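Local coordinates for PLP-Dependent L-Arginine Hydroxylase MppP (Streptomyces wadayamensis, PDB 6C9B), which oxidises L-arginine with the help of a pyridoxal phosphate cofactor, giving 4-hydroxy-2-ketoarginine and 2-ketoarginine as products, at residues B[132-137]-B[160-165]; B[62-67]-B[257-262]; B[94-99]-B[244-249]; B[321-326]-B[333-338]; B[176-179]-B[184-187]. All coordinates share one frame; numbering follows the deposited sequence. Where two conformers were deposited one is given.

Contact 1. Residues B[132-137]-B[160-165]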
# COMPACT_ATOMS: atom_id res chain seq x y z
N VAL B 132 -2.60 27.05 5.30
CA VAL B 132 -2.37 27.74 6.57
C VAL B 132 -0.87 27.78 6.80
O VAL B 132 -0.25 26.73 6.97
CB VAL B 132 -3.09 27.06 7.74
CG1 VAL B 132 -2.94 27.90 9.00
CG2 VAL B 132 -4.55 26.85 7.42
N GLU B 133 -0.29 28.98 6.75
CA GLU B 133 1.14 29.10 6.97
C GLU B 133 1.47 28.75 8.41
O GLU B 133 0.64 28.89 9.31
CB GLU B 133 1.64 30.52 6.67
CG GLU B 133 1.43 30.96 5.23
CD GLU B 133 2.34 30.23 4.24
OE1 GLU B 133 3.53 29.98 4.55
OE2 GLU B 133 1.85 29.94 3.13
N GLU B 134 2.73 28.35 8.63
CA GLU B 134 3.11 27.86 9.94
C GLU B 134 2.94 28.93 11.01
O GLU B 134 2.50 28.63 12.12
CB GLU B 134 4.53 27.31 9.91
CG GLU B 134 4.63 26.03 9.18
CD GLU B 134 5.98 25.39 9.28
OE1 GLU B 134 6.97 26.11 9.00
OE2 GLU B 134 6.02 24.18 9.63
N ASP B 135 3.29 30.19 10.70
CA ASP B 135 3.17 31.23 11.72
C ASP B 135 1.73 31.38 12.17
O ASP B 135 1.47 31.53 13.37
CB ASP B 135 3.67 32.55 11.18
CG ASP B 135 5.17 32.68 11.26
OD1 ASP B 135 5.79 31.81 11.91
OD2 ASP B 135 5.70 33.64 10.68
N ALA B 136 0.78 31.33 11.23
CA ALA B 136 -0.63 31.42 11.58
C ALA B 136 -1.08 30.22 12.40
O ALA B 136 -1.83 30.37 13.38
CB ALA B 136 -1.49 31.55 10.31
N LEU B 137 -0.66 29.02 12.00
CA LEU B 137 -1.10 27.80 12.68
C LEU B 137 -0.63 27.75 14.13
O LEU B 137 -1.39 27.37 15.03
CB LEU B 137 -0.55 26.59 11.93
CG LEU B 137 -0.81 25.23 12.57
CD1 LEU B 137 -2.28 24.96 12.60
CD2 LEU B 137 -0.06 24.14 11.79
N ASN B 160 7.05 18.10 8.14
CA ASN B 160 8.00 17.76 7.08
C ASN B 160 7.75 18.79 6.01
O ASN B 160 6.66 18.79 5.41
CB ASN B 160 7.71 16.35 6.56
CG ASN B 160 8.62 15.92 5.47
OD1 ASN B 160 9.49 16.67 5.02
ND2 ASN B 160 8.47 14.68 5.07
N PRO B 161 8.67 19.71 5.72
CA PRO B 161 10.12 19.62 5.92
C PRO B 161 10.74 20.44 7.05
O PRO B 161 11.95 20.42 7.25
CB PRO B 161 10.64 20.13 4.57
CG PRO B 161 9.68 21.23 4.24
CD PRO B 161 8.33 20.72 4.69
N THR B 162 9.93 21.15 7.82
CA THR B 162 10.46 22.18 8.68
C THR B 162 10.81 21.71 10.08
O THR B 162 11.51 22.42 10.81
CB THR B 162 9.45 23.31 8.85
OG1 THR B 162 8.36 22.81 9.63
CG2 THR B 162 8.97 23.86 7.50
N GLY B 163 10.31 20.55 10.49
CA GLY B 163 10.49 20.06 11.85
C GLY B 163 9.66 20.75 12.90
O GLY B 163 9.81 20.44 14.09
N ARG B 164 8.82 21.71 12.53
CA ARG B 164 8.12 22.49 13.53
C ARG B 164 7.10 21.62 14.24
O ARG B 164 6.34 20.90 13.59
CB ARG B 164 7.44 23.68 12.86
CG ARG B 164 7.12 24.84 13.78
CD ARG B 164 7.56 26.17 13.15
NE ARG B 164 6.88 27.30 13.78
CZ ARG B 164 6.60 28.46 13.18
NH1 ARG B 164 6.94 28.67 11.91
NH2 ARG B 164 5.97 29.40 13.86
N VAL B 165 7.05 21.72 15.56
CA VAL B 165 6.21 20.86 16.38
C VAL B 165 5.03 21.67 16.90
O VAL B 165 5.22 22.72 17.52
CB VAL B 165 7.00 20.27 17.56
CG1 VAL B 165 6.10 19.48 18.48
CG2 VAL B 165 8.12 19.39 17.05
O HOH W 1 8.93 27.25 10.56

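Contact 2. Residues B[62-67]-B[257-262]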
# COMPACT_ATOMS: atom_id res chain seq x y z
N SER B 62 -1.76 -6.07 18.45
CA SER B 62 -1.97 -5.35 19.69
C SER B 62 -0.64 -5.06 20.39
O SER B 62 -0.46 -3.98 20.98
CB SER B 62 -2.90 -6.14 20.61
OG SER B 62 -4.25 -5.99 20.21
N GLU B 63 0.29 -6.01 20.35
CA GLU B 63 1.59 -5.80 20.99
C GLU B 63 2.42 -4.76 20.23
O GLU B 63 3.15 -3.97 20.85
CB GLU B 63 2.35 -7.13 21.07
CG GLU B 63 1.61 -8.18 21.88
CD GLU B 63 2.18 -9.58 21.75
OE1 GLU B 63 1.74 -10.45 22.52
OE2 GLU B 63 3.04 -9.83 20.87
N ALA B 64 2.33 -4.77 18.90
CA ALA B 64 3.05 -3.79 18.09
C ALA B 64 2.54 -2.38 18.39
O ALA B 64 3.33 -1.46 18.62
CB ALA B 64 2.91 -4.11 16.61
N HIS B 65 1.22 -2.21 18.43
CA HIS B 65 0.66 -0.91 18.74
C HIS B 65 1.05 -0.47 20.15
O HIS B 65 1.52 0.66 20.36
CB HIS B 65 -0.86 -0.92 18.60
CG HIS B 65 -1.36 -1.13 17.20
ND1 HIS B 65 -2.69 -1.35 16.92
CD2 HIS B 65 -0.71 -1.14 16.01
CE1 HIS B 65 -2.84 -1.51 15.61
NE2 HIS B 65 -1.66 -1.40 15.04
N GLN B 66 0.87 -1.34 21.15
CA GLN B 66 1.23 -0.96 22.51
C GLN B 66 2.69 -0.52 22.57
O GLN B 66 3.01 0.52 23.16
CB GLN B 66 0.98 -2.10 23.50
CG GLN B 66 1.48 -1.74 24.90
CD GLN B 66 0.67 -2.39 26.00
OE1 GLN B 66 -0.00 -1.71 26.78
NE2 GLN B 66 0.75 -3.71 26.09
N ALA B 67 3.58 -1.26 21.92
CA ALA B 67 4.99 -0.93 22.00
C ALA B 67 5.29 0.43 21.37
O ALA B 67 6.06 1.22 21.93
CB ALA B 67 5.83 -2.02 21.33
N LEU B 257 4.38 -10.39 10.11
CA LEU B 257 5.82 -10.26 10.26
C LEU B 257 6.23 -8.80 10.41
O LEU B 257 7.14 -8.48 11.18
CB LEU B 257 6.55 -10.89 9.08
CG LEU B 257 8.08 -10.93 9.25
CD1 LEU B 257 8.46 -11.97 10.27
CD2 LEU B 257 8.79 -11.23 7.94
N ILE B 258 5.58 -7.91 9.65
CA ILE B 258 5.89 -6.49 9.78
C ILE B 258 5.46 -5.97 11.14
O ILE B 258 6.18 -5.20 11.78
CB ILE B 258 5.24 -5.71 8.62
CG1 ILE B 258 5.91 -6.09 7.32
CG2 ILE B 258 5.29 -4.20 8.87
CD1 ILE B 258 5.25 -5.49 6.09
N LEU B 259 4.31 -6.42 11.63
CA LEU B 259 3.87 -5.99 12.96
C LEU B 259 4.82 -6.51 14.03
O LEU B 259 5.16 -5.80 14.99
CB LEU B 259 2.45 -6.49 13.21
CG LEU B 259 1.38 -5.85 12.32
CD1 LEU B 259 0.11 -6.65 12.38
CD2 LEU B 259 1.16 -4.41 12.74
N ALA B 260 5.28 -7.75 13.87
CA ALA B 260 6.29 -8.28 14.79
C ALA B 260 7.56 -7.45 14.74
O ALA B 260 8.16 -7.14 15.77
CB ALA B 260 6.58 -9.75 14.47
N LEU B 261 7.99 -7.07 13.53
CA LEU B 261 9.18 -6.23 13.42
C LEU B 261 8.98 -4.89 14.11
O LEU B 261 9.88 -4.40 14.79
CB LEU B 261 9.54 -6.03 11.94
CG LEU B 261 10.29 -7.17 11.27
CD1 LEU B 261 10.37 -6.91 9.78
CD2 LEU B 261 11.70 -7.27 11.86
N ILE B 262 7.81 -4.27 13.94
CA ILE B 262 7.54 -3.00 14.58
C ILE B 262 7.61 -3.15 16.09
O ILE B 262 8.14 -2.30 16.82
CB ILE B 262 6.17 -2.47 14.14
CG1 ILE B 262 6.23 -2.05 12.68
CG2 ILE B 262 5.72 -1.31 15.05
CD1 ILE B 262 4.87 -1.78 12.07

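Contact 3. Residues B[94-99]-B[244-249]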
# COMPACT_ATOMS: atom_id res chain seq x y z
N MET B 94 -3.50 7.89 4.27
CA MET B 94 -3.92 9.20 3.78
C MET B 94 -4.88 9.08 2.60
O MET B 94 -5.82 9.87 2.47
CB MET B 94 -2.67 10.02 3.41
CG MET B 94 -2.97 11.42 2.94
SD MET B 94 -3.49 12.40 4.35
CE MET B 94 -4.78 13.35 3.56
N GLU B 95 -4.67 8.11 1.71
CA GLU B 95 -5.62 7.89 0.62
C GLU B 95 -6.98 7.51 1.18
O GLU B 95 -8.01 8.00 0.71
CB GLU B 95 -5.10 6.80 -0.32
CG GLU B 95 -6.08 6.37 -1.40
CD GLU B 95 -6.31 7.36 -2.52
OE1 GLU B 95 -5.77 8.47 -2.50
OE2 GLU B 95 -7.08 7.02 -3.46
N ILE B 96 -6.99 6.64 2.18
CA ILE B 96 -8.25 6.24 2.82
C ILE B 96 -8.93 7.46 3.43
O ILE B 96 -10.14 7.67 3.25
CB ILE B 96 -7.97 5.14 3.86
CG1 ILE B 96 -7.54 3.85 3.17
CG2 ILE B 96 -9.19 4.90 4.73
CD1 ILE B 96 -6.89 2.85 4.11
N LEU B 97 -8.16 8.27 4.16
CA LEU B 97 -8.73 9.44 4.82
C LEU B 97 -9.26 10.42 3.78
O LEU B 97 -10.32 11.03 3.95
CB LEU B 97 -7.68 10.10 5.71
CG LEU B 97 -8.07 11.43 6.38
CD1 LEU B 97 -9.29 11.23 7.28
CD2 LEU B 97 -6.90 12.01 7.18
N ALA B 98 -8.50 10.64 2.72
CA ALA B 98 -8.90 11.63 1.74
C ALA B 98 -10.18 11.20 1.04
O ALA B 98 -11.10 12.00 0.85
CB ALA B 98 -7.77 11.83 0.73
N ARG B 99 -10.24 9.93 0.60
CA ARG B 99 -11.46 9.47 -0.06
C ARG B 99 -12.62 9.49 0.91
O ARG B 99 -13.75 9.82 0.53
CB ARG B 99 -11.24 8.09 -0.67
CG ARG B 99 -12.43 7.69 -1.57
CD ARG B 99 -11.98 7.06 -2.86
NE ARG B 99 -11.44 5.71 -2.72
CZ ARG B 99 -12.16 4.64 -2.45
NH1 ARG B 99 -11.58 3.45 -2.41
NH2 ARG B 99 -13.46 4.75 -2.18
N GLU B 244 -13.51 3.23 8.04
CA GLU B 244 -13.46 1.78 8.23
C GLU B 244 -13.88 1.02 6.98
O GLU B 244 -13.28 -0.01 6.63
CB GLU B 244 -14.34 1.38 9.42
CG GLU B 244 -13.75 1.80 10.74
CD GLU B 244 -14.78 1.76 11.85
OE1 GLU B 244 -15.65 2.65 11.91
OE2 GLU B 244 -14.72 0.80 12.64
N LYS B 245 -14.92 1.49 6.30
CA LYS B 245 -15.40 0.83 5.08
C LYS B 245 -14.38 0.95 3.96
O LYS B 245 -14.06 -0.04 3.30
CB LYS B 245 -16.74 1.43 4.66
CG LYS B 245 -17.24 1.05 3.26
CD LYS B 245 -17.32 -0.45 2.99
CE LYS B 245 -18.16 -0.73 1.74
NZ LYS B 245 -17.62 -1.80 0.85
N ILE B 246 -13.81 2.14 3.77
CA ILE B 246 -12.86 2.31 2.68
C ILE B 246 -11.57 1.55 2.98
O ILE B 246 -11.02 0.88 2.10
CB ILE B 246 -12.62 3.79 2.38
CG1 ILE B 246 -13.91 4.37 1.78
CG2 ILE B 246 -11.45 3.97 1.39
CD1 ILE B 246 -13.90 5.91 1.58
N TYR B 247 -11.14 1.55 4.25
CA TYR B 247 -10.02 0.69 4.65
C TYR B 247 -10.27 -0.74 4.20
O TYR B 247 -9.41 -1.37 3.56
CB TYR B 247 -9.83 0.73 6.17
CG TYR B 247 -8.82 -0.26 6.70
CD1 TYR B 247 -9.18 -1.54 7.05
CD2 TYR B 247 -7.49 0.11 6.87
CE1 TYR B 247 -8.25 -2.45 7.54
CE2 TYR B 247 -6.55 -0.79 7.36
CZ TYR B 247 -6.94 -2.06 7.69
OH TYR B 247 -6.00 -2.95 8.17
N SER B 248 -11.45 -1.27 4.50
CA SER B 248 -11.70 -2.67 4.18
C SER B 248 -11.83 -2.93 2.68
O SER B 248 -11.67 -4.08 2.25
CB SER B 248 -12.95 -3.15 4.91
OG SER B 248 -14.13 -2.63 4.33
N ASP B 249 -12.10 -1.89 1.88
CA ASP B 249 -12.07 -2.06 0.43
C ASP B 249 -10.65 -2.18 -0.09
O ASP B 249 -10.43 -2.79 -1.14
CB ASP B 249 -12.74 -0.86 -0.26
CG ASP B 249 -14.24 -0.79 -0.03
OD1 ASP B 249 -14.88 -1.80 0.32
OD2 ASP B 249 -14.81 0.30 -0.27
O HOH W 2 -14.04 1.92 -2.23

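Contact 4. Residues B[321-326]-B[333-338]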
# COMPACT_ATOMS: atom_id res chain seq x y z
N GLU B 321 18.58 24.66 -9.70
CA GLU B 321 19.93 24.79 -10.26
C GLU B 321 20.96 24.11 -9.37
O GLU B 321 21.87 23.43 -9.87
CB GLU B 321 20.28 26.27 -10.44
CG GLU B 321 19.41 26.99 -11.46
CD GLU B 321 19.50 28.51 -11.34
OE1 GLU B 321 18.89 29.21 -12.17
OE2 GLU B 321 20.19 28.99 -10.41
N VAL B 322 20.86 24.29 -8.05
CA VAL B 322 21.76 23.60 -7.13
C VAL B 322 21.62 22.09 -7.31
O VAL B 322 22.62 21.36 -7.35
CB VAL B 322 21.47 24.01 -5.68
CG1 VAL B 322 22.22 23.10 -4.70
CG2 VAL B 322 21.85 25.46 -5.45
N TRP B 323 20.39 21.61 -7.41
CA TRP B 323 20.16 20.19 -7.61
C TRP B 323 20.89 19.69 -8.84
O TRP B 323 21.48 18.60 -8.82
CB TRP B 323 18.66 19.91 -7.74
CG TRP B 323 18.35 18.45 -7.95
CD1 TRP B 323 18.02 17.53 -6.99
CD2 TRP B 323 18.35 17.73 -9.19
NE1 TRP B 323 17.82 16.30 -7.56
CE2 TRP B 323 18.02 16.39 -8.91
CE3 TRP B 323 18.61 18.10 -10.52
CZ2 TRP B 323 17.93 15.41 -9.90
CZ3 TRP B 323 18.52 17.11 -11.51
CH2 TRP B 323 18.19 15.79 -11.19
N GLU B 324 20.83 20.45 -9.93
CA GLU B 324 21.42 19.97 -11.19
C GLU B 324 22.93 19.94 -11.11
O GLU B 324 23.57 19.02 -11.64
CB GLU B 324 20.96 20.85 -12.35
CG GLU B 324 19.47 20.79 -12.63
CD GLU B 324 18.99 21.87 -13.59
OE1 GLU B 324 19.80 22.77 -13.93
OE2 GLU B 324 17.82 21.82 -14.02
N GLU B 325 23.54 20.92 -10.45
CA GLU B 325 24.99 20.86 -10.33
C GLU B 325 25.41 19.75 -9.38
O GLU B 325 26.44 19.10 -9.59
CB GLU B 325 25.53 22.21 -9.88
CG GLU B 325 26.00 23.07 -11.04
CD GLU B 325 26.23 24.52 -10.64
OE1 GLU B 325 27.24 24.80 -9.96
OE2 GLU B 325 25.39 25.37 -11.01
N LEU B 326 24.60 19.49 -8.35
CA LEU B 326 24.87 18.36 -7.47
C LEU B 326 24.83 17.05 -8.24
O LEU B 326 25.70 16.19 -8.07
CB LEU B 326 23.85 18.33 -6.33
CG LEU B 326 24.17 19.11 -5.07
CD1 LEU B 326 23.10 18.77 -4.07
CD2 LEU B 326 25.55 18.77 -4.51
N ALA B 333 19.93 15.45 -4.01
CA ALA B 333 19.15 16.08 -2.97
C ALA B 333 17.74 16.33 -3.50
O ALA B 333 17.33 15.73 -4.51
CB ALA B 333 19.85 17.36 -2.49
N LEU B 334 16.98 17.17 -2.81
CA LEU B 334 15.59 17.42 -3.19
C LEU B 334 15.33 18.92 -3.26
O LEU B 334 15.49 19.62 -2.24
CB LEU B 334 14.68 16.74 -2.18
CG LEU B 334 13.24 16.43 -2.53
CD1 LEU B 334 13.21 15.53 -3.73
CD2 LEU B 334 12.59 15.76 -1.31
N PRO B 335 14.91 19.47 -4.41
CA PRO B 335 14.48 20.87 -4.42
C PRO B 335 13.24 21.06 -3.58
O PRO B 335 12.37 20.18 -3.50
CB PRO B 335 14.19 21.17 -5.89
CG PRO B 335 14.80 20.01 -6.67
CD PRO B 335 14.78 18.84 -5.74
N CYS B 336 13.12 22.22 -2.98
CA CYS B 336 12.07 22.41 -2.00
C CYS B 336 10.76 22.95 -2.58
O CYS B 336 9.78 23.00 -1.83
CB CYS B 336 12.53 23.36 -0.90
SG CYS B 336 13.39 22.45 0.37
N ARG B 337 10.75 23.41 -3.83
CA ARG B 337 9.55 24.06 -4.38
C ARG B 337 8.29 23.31 -4.03
O ARG B 337 7.29 23.91 -3.60
CB ARG B 337 9.64 24.17 -5.90
CG ARG B 337 10.44 25.33 -6.43
CD ARG B 337 10.47 25.31 -7.96
NE ARG B 337 9.14 25.42 -8.59
CZ ARG B 337 8.54 26.56 -8.90
NH1 ARG B 337 9.10 27.73 -8.64
NH2 ARG B 337 7.34 26.54 -9.47
N GLN B 338 8.30 22.00 -4.23
CA GLN B 338 7.01 21.31 -4.20
C GLN B 338 6.46 21.03 -2.81
O GLN B 338 5.29 20.64 -2.71
CB GLN B 338 7.12 20.03 -5.00
CG GLN B 338 6.93 20.34 -6.49
CD GLN B 338 7.68 19.41 -7.40
OE1 GLN B 338 8.78 18.96 -7.10
NE2 GLN B 338 7.07 19.10 -8.54
O HOH W 3 20.96 16.62 -6.48

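Contact 5. Residues B[176-179]-B[184-187]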
# COMPACT_ATOMS: atom_id res chain seq x y z
N GLU B 176 -10.08 22.33 20.57
CA GLU B 176 -11.27 23.01 21.10
C GLU B 176 -12.00 23.78 20.00
O GLU B 176 -13.23 23.74 19.94
CB GLU B 176 -10.88 23.95 22.23
CG GLU B 176 -10.38 23.24 23.48
CD GLU B 176 -9.84 24.20 24.51
OE1 GLU B 176 -9.81 25.43 24.26
OE2 GLU B 176 -9.42 23.74 25.59
N GLN B 177 -11.26 24.50 19.14
CA GLN B 177 -11.87 25.23 18.03
C GLN B 177 -12.60 24.28 17.08
O GLN B 177 -13.73 24.57 16.67
CB GLN B 177 -10.83 26.04 17.26
CG GLN B 177 -10.15 27.17 18.01
CD GLN B 177 -9.53 28.13 17.06
OE1 GLN B 177 -8.37 27.93 16.60
NE2 GLN B 177 -10.31 29.14 16.67
N CYS B 178 -11.97 23.14 16.75
CA CYS B 178 -12.60 22.18 15.85
C CYS B 178 -13.87 21.61 16.48
O CYS B 178 -14.89 21.49 15.82
CB CYS B 178 -11.64 21.05 15.48
SG CYS B 178 -10.35 21.63 14.33
N ALA B 179 -13.82 21.31 17.78
CA ALA B 179 -15.02 20.84 18.47
C ALA B 179 -16.13 21.87 18.43
O ALA B 179 -17.31 21.53 18.26
CB ALA B 179 -14.70 20.50 19.92
N VAL B 184 -13.34 18.31 11.58
CA VAL B 184 -12.41 17.21 11.82
C VAL B 184 -11.01 17.78 12.00
O VAL B 184 -10.54 18.55 11.16
CB VAL B 184 -12.42 16.20 10.66
CG1 VAL B 184 -11.40 15.11 10.91
CG2 VAL B 184 -13.80 15.57 10.47
N LEU B 185 -10.33 17.38 13.07
CA LEU B 185 -8.90 17.69 13.23
C LEU B 185 -8.11 16.43 12.86
O LEU B 185 -8.29 15.39 13.48
CB LEU B 185 -8.58 18.13 14.66
CG LEU B 185 -7.10 18.47 14.96
CD1 LEU B 185 -6.56 19.45 13.98
CD2 LEU B 185 -7.02 19.01 16.36
N ALA B 186 -7.25 16.54 11.85
CA ALA B 186 -6.45 15.42 11.37
C ALA B 186 -4.99 15.75 11.57
O ALA B 186 -4.56 16.85 11.24
CB ALA B 186 -6.70 15.15 9.89
N LEU B 187 -4.23 14.78 12.08
CA LEU B 187 -2.82 14.96 12.33
C LEU B 187 -2.04 13.88 11.60
O LEU B 187 -2.44 12.72 11.59
CB LEU B 187 -2.47 14.86 13.82
CG LEU B 187 -3.21 15.76 14.78
CD1 LEU B 187 -2.68 15.49 16.17
CD2 LEU B 187 -3.04 17.19 14.38

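Contact 1. Residues B[132-137]-B[160-165]
The first turn of helix 134-139 faces the loop 160-165, with the CA atoms of Glu-134 and Arg-164 8.2 Å apart, a gap bridged by side chains and one water. Glu-134 does most of the work. Its chain runs out straight beyond CG (chi2 -173°), which carries the carboxylate across to meet Thr-162 from the opposite direction. Thr-162 OG1 donates to Glu-134 OE2 over 2.7 Å, arriving on the syn side of that oxygen. The same hydroxyl oxygen accepts from Arg-164 N at 3.1 Å, closing an ST turn, so one threonine both shapes the loop and ties it to the helix. Glu-134 OE2 also takes a bond from Asn-159 and is therefore gripped twice. Its other oxygen, OE1, is linked to Arg-164 NH1 through a water lying 2.8 Å from each, while the direct OE1 to NH1 ion pair is long at 3.9 Å. Arg-164 reaches further, to Asp-135. Asp-135 OD1 sits at the guanidinium edge, in its plane, 3.1 Å from Arg-164 NH2, with the N-H pointing at it fairly well (158°), and a weak bond from NH1 adds to the grip. The two planes are turned 68° against each other, and the pairing here goes through OD1. Just before Thr-162, a cis peptide joins Asn-160 to Pro-161, and Asn-160 ND2 hydrogen-bonds O3 of the cofactor and the bound product. Behind the network, Glu-134 rests on Val-111 of strand 107-112 and Thr-162 touches Arg-311 of strand 309-314.

Contact 2. Residues B[62-67]-B[257-262]
Ile-262 N donates to Ile-258 O at 2.9 Å, an ordinary turn of helix 256-291, and the turn it closes is the one that receives Ala-64 of helix 57-71. No charged group takes part: a methyl meets a backbone carbonyl and two aliphatic side chains. Ala-64 points its methyl at the partner helix and comes down on the backbone of Leu-259: CB lies 3.2 Å from Leu-259 O, a tight van der Waals approach. The same methyl stands 4.2 Å from Leu-259 CB and 4.3 Å from Ile-262 CG2, so it rests between two side chains one helical turn apart. With a side chain this small, the backbones can come close, and the CA atoms of Ala-64 and Leu-259 are 5.6 Å apart. Leu-259 holds its CG beside the backbone N (chi1 -67°), and its branch runs on along helix 57-71 to touch Val-57, Ile-60 and Glu-61. Ile-262 also packs on Thr-219 and Ala-230. Also on helix 256-291, Leu-257 and Ile-258 reach Leu-228 of the second subunit, which places the pair of helices close to the dimer interface. Polar groups work at the flanks: Glu-63 forms salt bridges with Arg-55 and with Arg-263 of the long helix, and His-65 bonds Ser-86. The core of the contact is thus a matter of shape and close packing, while the Glu-63 to Arg-263 salt bridge adds a directional link beside it.

Contact 3. Residues B[94-99]-B[244-249]
The guanidinium of Arg-99 has Ile-246 CG2 over one face, 3.8 Å from NH1 and offset toward the rim, and a water in its plane at the edge. That water accepts from Arg-99 NH2 (2.9 Å) and donates to Asp-249 OD2 (2.7 Å), a relay between opposite charges too far apart to touch. At NE the arginine pairs with Glu-95 of the second subunit, its strongest partner, and the bridge recurs reciprocally across the dimer. Asp-249 OD1 is held from its syn side by Lys-245 NZ, 2.8 Å away. The second flat group, the Tyr-247 ring, is met obliquely by Ile-96 CD1, 3.9 Å from CD2, and its hydroxyl bonds Ser-86 O. These residues belong to helices 90-101 and 243-250, whose axes approach to 9.2 Å with 133° between their N-to-C directions, in the large domain of an aminotransferase fold, where Ile-96 and Tyr-247 both lie on Cys-87 of strand 84-87. Between the helices Ile-96 and Ile-246 run alongside one another, pointing contrary ways, their CG2 atoms 4.1 Å apart. Ile-246 drives its CD1 in beside the aliphatic stem of Arg-99, 3.9 Å from CG. The arginine chain bends at chi2 and chi3, which brings its head over the isoleucine.

Contact 4. Residues B[321-326]-B[333-338]
Trp-323 turns the pyrrole edge of its indole toward the backbone of Ala-333, so that NE1 and the carbonyl oxygen Ala-333 O lie 3.1 Å apart close to the ring plane. Two torsions place it there: CG stands opposite the backbone N (chi1 180°), and the ring plane stands roughly perpendicular to the plane of CA, CB and CG (chi2 95°). Pro-335 comes at the same ring obliquely, with its CD 3.7 Å from Trp-323 CD1 and its CG 4.0 Å from Trp-323 CB. The indole therefore has its edge to one residue of the strand while the proline ring of another leans against it at a slant. One turn further along the helix, Leu-326 points its CD1 at Ala-333 CB, 3.9 Å away, and its other flank packs on Val-368 and Leu-369 of helix 359-372. Water 3 lies over the indole face near the rim. It donates to Trp-323 O at 3.1 Å and accepts from Ala-333 N at 2.9 Å, stitching backbone to backbone. Trp-14 meets Trp-323 edge-to-face, bringing helix 11-16 into the cluster. The contact lies in a beta-alpha-beta crossover: helix 319-327 connects the parallel strands 309-314 and 331-335, with strand 350-354 between them. Leu-334 points to the other side of the strand, its side chain about 5 Å from the bound product. Helix and strand are thus joined by apolar packing and by the indole edge set against a carbonyl, while a single bridging water ties together two polar backbone groups in a buried seam.

Contact 5. Residues B[176-179]-B[184-187]
Cys-178 carries SG beside its backbone N (chi1 -73°), which puts the sulfur against Leu-185 CB; Leu-185 sets CG opposite its own N (chi1 180°), sending the leucine branch onward along the helix. Cys-178 SG and Leu-185 CB are 3.9 Å apart. Both residues aim their CB at the opposing segment, and their CA atoms, 6.4 Å apart, are the nearest across the contact. The sulfur of Cys-178 also lies 4.4 Å from Val-184 O, a loose approach. The Leu-185 branch packs on Leu-171, Leu-174 and Ala-175, and it meets Leu-206 of helix 202-209 as well. Thus Cys-178 adds to a larger apolar seam, near where the helix gives way to the turn. Val-184 turns its side chain to the other face of the sheet and touches Ile-239. The strand itself is held by its backbone: Val-184 pairs with Gly-151 and Val-153, and Leu-185 with Arg-212 and Val-214, so it has a neighbour along each edge. On the helix, Gln-177 NE2 hydrogen-bonds Leu-142 O. The short turn after helix 168-181 leads the chain back against the helix it has just left. This is the second half of a beta-alpha-beta crossover, strand 152-156 to helix 168-181 to strand 184-188, in the seven-stranded mixed sheet of the large domain of the aminotransferase fold.

Along the chain, contact 2 opens first and contact 3 within it; contacts 1 and 5 follow in series inside both, then contacts 3 and 2 close in turn, and contact 4 comes last. Contacts 1 and 5 share the seven-stranded sheet, centres 17 Å apart, and contact 5 touches contact 3 where Leu-97 CD2 meets Ala-186 CB at 4.2 Å. Contacts 2 and 3, centred 22 Å apart on successive helices 243-250 and 256-291, both reach the second subunit. Contact 4 belongs to the five-stranded sheet, its centre 37 Å from that of contact 2, yet its nearest atoms come within about 5 Å of contact 1. Dimer-facing helices thus lie far from contact 4, with the product-binding region between.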